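Local coordinates for protein peptidoglycan D,D-transpeptidase FtsI (Burkholderia pseudomallei, PDB 6HZI) that probably cross-links peptidoglycan during cell division as a D,D-transpeptidase, the penicillin-binding protein 3 of its organism, at residues K28-V41 against P288-G302. Residues are numbered along the deposited sequence; the frame is centred on the assembly and turned at random.
Sequences KFHAKAGAAMVIDV and PRIVVAVSVDEPTTG
A35 and S295 face each other as a hydrogen-bonded antiparallel pair, A35 N giving to S295 O at 2.8 Å and S295 N returning the bond to A35 O. The same ladder runs on through M37 with A293 and I39 with V291, so strands 33-40 and 290-297 lie edge to edge, their axes 4.7 Å apart. On the face of A36, V38 and V294, branched aliphatic side chains do most of the packing: V38 and V292 run side by side, CG2 to CG2 at 3.9 Å, while V38 CG1, anti to its own N (chi1 -174°), reaches I290 CG2. On the other face, M37 and I39 meet helix 187-198, and S295 OG bonds to S278 of the next strand. At the V41 end, CG2 of V41 lies over the backbone of R289 and 4.0 Å from V291 CG2. Past the strands, a Schellman motif with H30 at positive phi ends helix 12-28, and F29 O receives T300 N in a nearly straight bond (167°). The buried F29 ring turns its edge to T301 O, CD1 at 3.2 Å.

The solvent side is looser. D40 OD1 meets the edge of the R289 guanidinium in a long salt bridge, 3.7 Å to NE, with the two flat groups nearly perpendicular; a water joins OD1 to R289 O, and OD2 is held by T43. K32 extends beside D297, its NZ near OD2 but not bridged to it. ND1 of the exposed H30 shares a hydrogen bond of 3.1 Å with OG1 of the poorly ordered T301. This pairing joins two neighbouring inner strands, between 46-52 and 274-283, of the antiparallel sheet characteristic of the penicillin-binding transpeptidase fold, shared with serine beta-lactamases.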
ATOM      1  N   LYS A  28      11.312  16.599 -10.889  1.00 53.05           N
ATOM      2  CA  LYS A  28      12.683  16.092 -10.585  1.00 55.60           C
ATOM      3  C   LYS A  28      13.002  14.753 -11.282  1.00 55.80           C
ATOM      4  O   LYS A  28      14.168  14.530 -11.554  1.00 72.91           O
ATOM      5  CB  LYS A  28      12.856  15.881  -9.076  1.00 63.76           C
ATOM      6  CG  LYS A  28      14.140  15.167  -8.673  1.00 76.24           C
ATOM      7  CD  LYS A  28      14.605  15.488  -7.275  1.00 92.61           C
ATOM      8  CE  LYS A  28      16.082  15.209  -7.057  1.00 88.99           C
ATOM      9  NZ  LYS A  28      16.506  15.710  -5.725  1.00 92.72           N
ATOM     10  N   PHE A  29      12.031  13.868 -11.485  1.00 52.40           N
ATOM     11  CA  PHE A  29      12.174  12.526 -12.109  1.00 51.91           C
ATOM     12  C   PHE A  29      11.535  12.542 -13.502  1.00 51.28           C
ATOM     13  O   PHE A  29      11.418  11.477 -14.125  1.00 62.28           O
ATOM     14  CB  PHE A  29      11.549  11.406 -11.266  1.00 48.01           C
ATOM     15  CG  PHE A  29      12.064  11.287  -9.848  1.00 55.64           C
ATOM     16  CD1 PHE A  29      13.408  11.073  -9.587  1.00 58.73           C
ATOM     17  CD2 PHE A  29      11.194  11.335  -8.761  1.00 56.88           C
ATOM     18  CE1 PHE A  29      13.875  10.950  -8.282  1.00 66.51           C
ATOM     19  CE2 PHE A  29      11.661  11.222  -7.457  1.00 63.68           C
ATOM     20  CZ  PHE A  29      13.003  11.026  -7.215  1.00 71.48           C
ATOM     21  N   HIS A  30      11.158  13.710 -13.999  1.00 53.41           N
ATOM     22  CA  HIS A  30      10.600  13.900 -15.371  1.00 61.33           C
ATOM     23  C   HIS A  30       9.604  12.782 -15.630  1.00 56.58           C
ATOM     24  O   HIS A  30       9.807  12.010 -16.578  1.00 63.58           O
ATOM     25  CB  HIS A  30      11.699  13.983 -16.455  1.00 60.82           C
ATOM     26  CG  HIS A  30      12.665  15.089 -16.205  1.00 61.26           C
ATOM     27  ND1 HIS A  30      13.727  14.964 -15.279  1.00 62.31           N
ATOM     28  CD2 HIS A  30      12.697  16.356 -16.674  1.00 61.97           C
ATOM     29  CE1 HIS A  30      14.380  16.121 -15.211  1.00 64.87           C
ATOM     30  NE2 HIS A  30      13.769  16.990 -16.060  1.00 69.79           N
ATOM     31  N   ALA A  31       8.593  12.684 -14.769  1.00 57.95           N
ATOM     32  CA  ALA A  31       7.611  11.583 -14.799  1.00 50.87           C
ATOM     33  C   ALA A  31       6.453  12.052 -15.655  1.00 47.95           C
ATOM     34  O   ALA A  31       6.386  13.274 -15.875  1.00 49.09           O
ATOM     35  CB  ALA A  31       7.170  11.225 -13.404  1.00 54.23           C
ATOM     36  N   LYS A  32       5.584  11.130 -16.073  1.00 40.53           N
ATOM     37  CA  LYS A  32       4.364  11.463 -16.848  1.00 48.45           C
ATOM     38  C   LYS A  32       3.304  12.101 -15.927  1.00 53.27           C
ATOM     39  O   LYS A  32       2.473  12.922 -16.420  1.00 51.66           O
ATOM     40  CB  LYS A  32       3.882  10.192 -17.561  1.00 53.56           C
ATOM     41  CG  LYS A  32       2.403  10.120 -17.895  1.00 55.22           C
ATOM     42  CD  LYS A  32       2.015   8.891 -18.697  1.00 59.75           C
ATOM     43  CE  LYS A  32       0.676   9.098 -19.383  1.00 67.87           C
ATOM     44  NZ  LYS A  32       0.137   7.854 -19.983  1.00 76.18           N
ATOM     45  N   ALA A  33       3.288  11.727 -14.643  1.00 54.47           N
ATOM     46  CA  ALA A  33       2.143  11.957 -13.726  1.00 51.20           C
ATOM     47  C   ALA A  33       2.401  11.381 -12.327  1.00 49.02           C
ATOM     48  O   ALA A  33       3.215  10.431 -12.130  1.00 48.41           O
ATOM     49  CB  ALA A  33       0.875  11.363 -14.299  1.00 52.95           C
ATOM     50  N   GLY A  34       1.672  11.926 -11.373  1.00 39.83           N
ATOM     51  CA  GLY A  34       1.778  11.515  -9.973  1.00 43.29           C
ATOM     52  C   GLY A  34       0.445  11.621  -9.270  1.00 40.54           C
ATOM     53  O   GLY A  34      -0.393  12.437  -9.702  1.00 39.74           O
ATOM     54  N   ALA A  35       0.269  10.849  -8.194  1.00 37.06           N
ATOM     55  CA  ALA A  35      -0.911  10.944  -7.309  1.00 35.29           C
ATOM     56  C   ALA A  35      -0.440  10.716  -5.879  1.00 36.67           C
ATOM     57  O   ALA A  35       0.577   9.989  -5.675  1.00 35.65           O
ATOM     58  CB  ALA A  35      -1.943   9.955  -7.759  1.00 34.67           C
ATOM     59  N   ALA A  36      -1.100  11.371  -4.936  1.00 31.28           N
ATOM     60  CA  ALA A  36      -0.825  11.181  -3.507  1.00 33.75           C
ATOM     61  C   ALA A  36      -2.045  11.584  -2.670  1.00 33.40           C
ATOM     62  O   ALA A  36      -2.850  12.407  -3.137  1.00 35.76           O
ATOM     63  CB  ALA A  36       0.426  11.940  -3.159  1.00 32.74           C
ATOM     64  N   MET A  37      -2.179  10.991  -1.482  1.00 30.83           N
ATOM     65  CA  MET A  37      -3.298  11.286  -0.567  1.00 31.83           C
ATOM     66  C   MET A  37      -2.942  10.879   0.866  1.00 28.86           C
ATOM     67  O   MET A  37      -2.086   9.990   1.043  1.00 31.17           O
ATOM     68  CB  MET A  37      -4.579  10.574  -1.044  1.00 33.81           C
ATOM     69  CG  MET A  37      -4.616   9.078  -0.813  1.00 31.85           C
ATOM     70  SD  MET A  37      -6.101   8.299  -1.462  1.00 34.61           S
ATOM     71  CE  MET A  37      -7.326   8.854  -0.271  1.00 35.31           C
ATOM     72  N   VAL A  38      -3.597  11.523   1.830  1.00 27.85           N
ATOM     73  CA  VAL A  38      -3.420  11.306   3.283  1.00 28.20           C
ATOM     74  C   VAL A  38      -4.790  11.057   3.849  1.00 31.28           C
ATOM     75  O   VAL A  38      -5.698  11.851   3.530  1.00 35.95           O
ATOM     76  CB  VAL A  38      -2.745  12.503   3.969  1.00 31.74           C
ATOM     77  CG1 VAL A  38      -2.437  12.196   5.429  1.00 31.37           C
ATOM     78  CG2 VAL A  38      -1.448  12.874   3.238  1.00 37.00           C
ATOM     79  N   ILE A  39      -4.892   9.996   4.638  1.00 33.10           N
ATOM     80  CA  ILE A  39      -6.102   9.560   5.385  1.00 31.28           C
ATOM     81  C   ILE A  39      -5.800   9.623   6.879  1.00 36.89           C
ATOM     82  O   ILE A  39      -4.736   9.099   7.319  1.00 32.44           O
ATOM     83  CB  ILE A  39      -6.469   8.131   4.987  1.00 30.34           C
ATOM     84  CG1 ILE A  39      -6.626   8.031   3.468  1.00 31.90           C
ATOM     85  CG2 ILE A  39      -7.704   7.716   5.748  1.00 34.67           C
ATOM     86  CD1 ILE A  39      -7.158   6.695   2.948  1.00 33.84           C
ATOM     87  N   ASP A  40      -6.709  10.227   7.639  1.00 36.99           N
ATOM     88  CA  ASP A  40      -6.662  10.201   9.113  1.00 34.38           C
ATOM     89  C   ASP A  40      -7.141   8.819   9.534  1.00 35.68           C
ATOM     90  O   ASP A  40      -8.254   8.425   9.152  1.00 35.24           O
ATOM     91  CB  ASP A  40      -7.557  11.276   9.724  1.00 41.26           C
ATOM     92  CG  ASP A  40      -7.633  11.191  11.231  1.00 42.07           C
ATOM     93  OD1 ASP A  40      -6.654  11.562  11.855  1.00 49.47           O
ATOM     94  OD2 ASP A  40      -8.671  10.755  11.748  1.00 47.38           O
ATOM     95  N   VAL A  41      -6.335   8.115  10.297  1.00 34.64           N
ATOM     96  CA  VAL A  41      -6.605   6.703  10.650  1.00 35.47           C
ATOM     97  C   VAL A  41      -7.809   6.621  11.571  1.00 33.57           C
ATOM     98  O   VAL A  41      -8.540   5.665  11.368  1.00 42.38           O
ATOM     99  CB  VAL A  41      -5.371   6.049  11.283  1.00 37.61           C
ATOM    100  CG1 VAL A  41      -5.721   4.695  11.884  1.00 38.16           C
ATOM    101  CG2 VAL A  41      -4.259   5.940  10.238  1.00 37.32           C
ATOM    102  N   PRO A 288      -0.601   4.342  14.246  1.00 40.65           N
ATOM    103  CA  PRO A 288      -0.513   5.412  13.266  1.00 36.90           C
ATOM    104  C   PRO A 288      -1.659   6.435  13.353  1.00 34.65           C
ATOM    105  O   PRO A 288      -2.751   6.118  13.720  1.00 36.98           O
ATOM    106  CB  PRO A 288      -0.507   4.643  11.942  1.00 39.24           C
ATOM    107  CG  PRO A 288      -1.287   3.366  12.248  1.00 42.05           C
ATOM    108  CD  PRO A 288      -0.884   3.023  13.668  1.00 41.78           C
ATOM    109  N   ARG A 289      -1.347   7.655  12.956  1.00 33.77           N
ATOM    110  CA  ARG A 289      -2.282   8.787  12.856  1.00 39.42           C
ATOM    111  C   ARG A 289      -2.719   8.883  11.380  1.00 38.82           C
ATOM    112  O   ARG A 289      -3.895   9.192  11.092  1.00 33.96           O
ATOM    113  CB  ARG A 289      -1.578  10.002  13.486  1.00 40.14           C
ATOM    114  CG  ARG A 289      -2.342  11.317  13.400  1.00 57.99           C
ATOM    115  CD  ARG A 289      -3.555  11.501  14.312  1.00 70.25           C
ATOM    116  NE  ARG A 289      -4.077  12.876  14.233  1.00 81.32           N
ATOM    117  CZ  ARG A 289      -3.555  13.918  14.881  1.00 74.85           C
ATOM    118  NH1 ARG A 289      -2.503  13.761  15.665  1.00 84.40           N
ATOM    119  NH2 ARG A 289      -4.074  15.116  14.737  1.00 71.89           N
ATOM    120  N   ILE A 290      -1.797   8.642  10.456  1.00 35.00           N
ATOM    121  CA  ILE A 290      -2.055   8.881   9.019  1.00 33.60           C
ATOM    122  C   ILE A 290      -1.592   7.668   8.226  1.00 35.15           C
ATOM    123  O   ILE A 290      -0.612   7.024   8.641  1.00 34.10           O
ATOM    124  CB  ILE A 290      -1.362  10.152   8.513  1.00 35.87           C
ATOM    125  CG1 ILE A 290       0.143  10.136   8.755  1.00 33.88           C
ATOM    126  CG2 ILE A 290      -2.017  11.379   9.128  1.00 39.20           C
ATOM    127  CD1 ILE A 290       0.880  11.204   7.943  1.00 33.39           C
ATOM    128  N   VAL A 291      -2.332   7.378   7.160  1.00 28.06           N
ATOM    129  CA  VAL A 291      -1.898   6.528   6.044  1.00 27.87           C
ATOM    130  C   VAL A 291      -1.559   7.461   4.896  1.00 31.61           C
ATOM    131  O   VAL A 291      -2.382   8.378   4.615  1.00 32.21           O
ATOM    132  CB  VAL A 291      -3.027   5.573   5.654  1.00 29.23           C
ATOM    133  CG1 VAL A 291      -2.846   4.979   4.262  1.00 31.87           C
ATOM    134  CG2 VAL A 291      -3.221   4.478   6.705  1.00 29.96           C
ATOM    135  N   VAL A 292      -0.430   7.209   4.231  1.00 29.51           N
ATOM    136  CA  VAL A 292      -0.012   8.040   3.080  1.00 30.29           C
ATOM    137  C   VAL A 292       0.240   7.114   1.903  1.00 30.31           C
ATOM    138  O   VAL A 292       0.972   6.120   2.074  1.00 29.99           O
ATOM    139  CB  VAL A 292       1.204   8.915   3.434  1.00 32.37           C
ATOM    140  CG1 VAL A 292       1.783   9.606   2.209  1.00 32.60           C
ATOM    141  CG2 VAL A 292       0.876   9.957   4.500  1.00 33.41           C
ATOM    142  N   ALA A 293      -0.323   7.455   0.745  1.00 30.00           N
ATOM    143  CA  ALA A 293      -0.116   6.682  -0.492  1.00 31.99           C
ATOM    144  C   ALA A 293       0.417   7.620  -1.566  1.00 33.92           C
ATOM    145  O   ALA A 293      -0.103   8.763  -1.709  1.00 34.15           O
ATOM    146  CB  ALA A 293      -1.397   6.013  -0.914  1.00 33.22           C
ATOM    147  N   VAL A 294       1.396   7.125  -2.312  1.00 33.16           N
ATOM    148  CA  VAL A 294       2.104   7.905  -3.359  1.00 36.32           C
ATOM    149  C   VAL A 294       2.297   7.003  -4.558  1.00 34.69           C
ATOM    150  O   VAL A 294       2.738   5.838  -4.367  1.00 34.08           O
ATOM    151  CB  VAL A 294       3.476   8.413  -2.878  1.00 35.25           C
ATOM    152  CG1 VAL A 294       4.166   9.190  -3.978  1.00 39.75           C
ATOM    153  CG2 VAL A 294       3.351   9.275  -1.650  1.00 35.00           C
ATOM    154  N   SER A 295       2.042   7.542  -5.739  1.00 35.28           N
ATOM    155  CA  SER A 295       2.285   6.842  -7.025  1.00 38.35           C
ATOM    156  C   SER A 295       2.902   7.814  -8.055  1.00 43.62           C
ATOM    157  O   SER A 295       2.367   8.927  -8.236  1.00 42.75           O
ATOM    158  CB  SER A 295       1.014   6.184  -7.472  1.00 37.56           C
ATOM    159  OG  SER A 295       1.264   5.299  -8.555  1.00 45.74           O
ATOM    160  N   VAL A 296       4.035   7.443  -8.657  1.00 43.52           N
ATOM    161  CA  VAL A 296       4.756   8.254  -9.690  1.00 42.21           C
ATOM    162  C   VAL A 296       4.794   7.402 -10.960  1.00 45.25           C
ATOM    163  O   VAL A 296       5.439   6.314 -10.962  1.00 43.62           O
ATOM    164  CB  VAL A 296       6.157   8.677  -9.220  1.00 48.17           C
ATOM    165  CG1 VAL A 296       6.947   9.448 -10.259  1.00 47.66           C
ATOM    166  CG2 VAL A 296       6.085   9.462  -7.932  1.00 48.55           C
ATOM    167  N   ASP A 297       4.062   7.842 -11.979  1.00 42.90           N
ATOM    168  CA  ASP A 297       3.927   7.085 -13.231  1.00 44.25           C
ATOM    169  C   ASP A 297       5.068   7.465 -14.180  1.00 48.25           C
ATOM    170  O   ASP A 297       5.279   8.679 -14.397  1.00 45.38           O
ATOM    171  CB  ASP A 297       2.555   7.334 -13.837  1.00 45.57           C
ATOM    172  CG  ASP A 297       2.184   6.238 -14.807  1.00 48.13           C
ATOM    173  OD1 ASP A 297       2.781   5.129 -14.688  1.00 55.05           O
ATOM    174  OD2 ASP A 297       1.348   6.512 -15.696  1.00 55.66           O
ATOM    175  N   GLU A 298       5.755   6.442 -14.718  1.00 52.28           N
ATOM    176  CA  GLU A 298       6.774   6.515 -15.799  1.00 47.55           C
ATOM    177  C   GLU A 298       7.764   7.616 -15.525  1.00 45.86           C
ATOM    178  O   GLU A 298       7.940   8.524 -16.330  1.00 52.44           O
ATOM    179  CB  GLU A 298       6.146   6.761 -17.155  1.00 55.38           C
ATOM    180  CG  GLU A 298       5.158   5.692 -17.540  1.00 64.12           C
ATOM    181  CD  GLU A 298       4.632   5.909 -18.945  1.00 77.13           C
ATOM    182  OE1 GLU A 298       5.228   6.774 -19.691  1.00 73.86           O
ATOM    183  OE2 GLU A 298       3.619   5.223 -19.283  1.00 75.73           O
ATOM    184  N   PRO A 299       8.494   7.499 -14.401  1.00 50.05           N
ATOM    185  CA  PRO A 299       9.644   8.366 -14.135  1.00 48.66           C
ATOM    186  C   PRO A 299      10.773   7.997 -15.104  1.00 59.29           C
ATOM    187  O   PRO A 299      10.768   6.882 -15.620  1.00 61.69           O
ATOM    188  CB  PRO A 299      10.060   7.998 -12.712  1.00 48.00           C
ATOM    189  CG  PRO A 299       9.576   6.560 -12.547  1.00 47.68           C
ATOM    190  CD  PRO A 299       8.353   6.406 -13.432  1.00 43.48           C
ATOM    191  N   THR A 300      11.697   8.916 -15.359  1.00 69.85           N
ATOM    192  CA  THR A 300      12.728   8.718 -16.411  1.00 73.89           C
ATOM    193  C   THR A 300      14.117   9.077 -15.892  1.00 72.49           C
ATOM    194  O   THR A 300      15.059   8.736 -16.605  1.00 82.91           O
ATOM    195  CB  THR A 300      12.395   9.478 -17.704  1.00 70.19           C
ATOM    196  OG1 THR A 300      12.638  10.854 -17.399  1.00 72.75           O
ATOM    197  CG2 THR A 300      10.993   9.212 -18.230  1.00 56.84           C
ATOM    198  N   THR A 301      14.250   9.709 -14.724  1.00 71.22           N
ATOM    199  CA  THR A 301      15.568  10.109 -14.165  1.00 83.73           C
ATOM    200  C   THR A 301      15.588   9.750 -12.683  1.00 93.98           C
ATOM    201  O   THR A 301      15.594  10.687 -11.870  1.00 90.26           O
ATOM    202  CB  THR A 301      15.921  11.581 -14.448  1.00 91.16           C
ATOM    203  OG1 THR A 301      15.012  12.496 -13.837  1.00 87.43           O
ATOM    204  CG2 THR A 301      15.948  11.907 -15.928  1.00 90.82           C
ATOM    205  N   GLY A 302      15.625   8.440 -12.386  1.00101.80           N
ATOM    206  CA  GLY A 302      15.742   7.851 -11.034  1.00 99.65           C
ATOM    207  C   GLY A 302      16.799   8.506 -10.138  1.00103.18           C
ATOM    208  O   GLY A 302      16.495   8.681  -8.941  1.00 91.51           O
TER
HETATM  209  O   HOH W   1      -5.770   9.338  13.144  1.00 42.86           O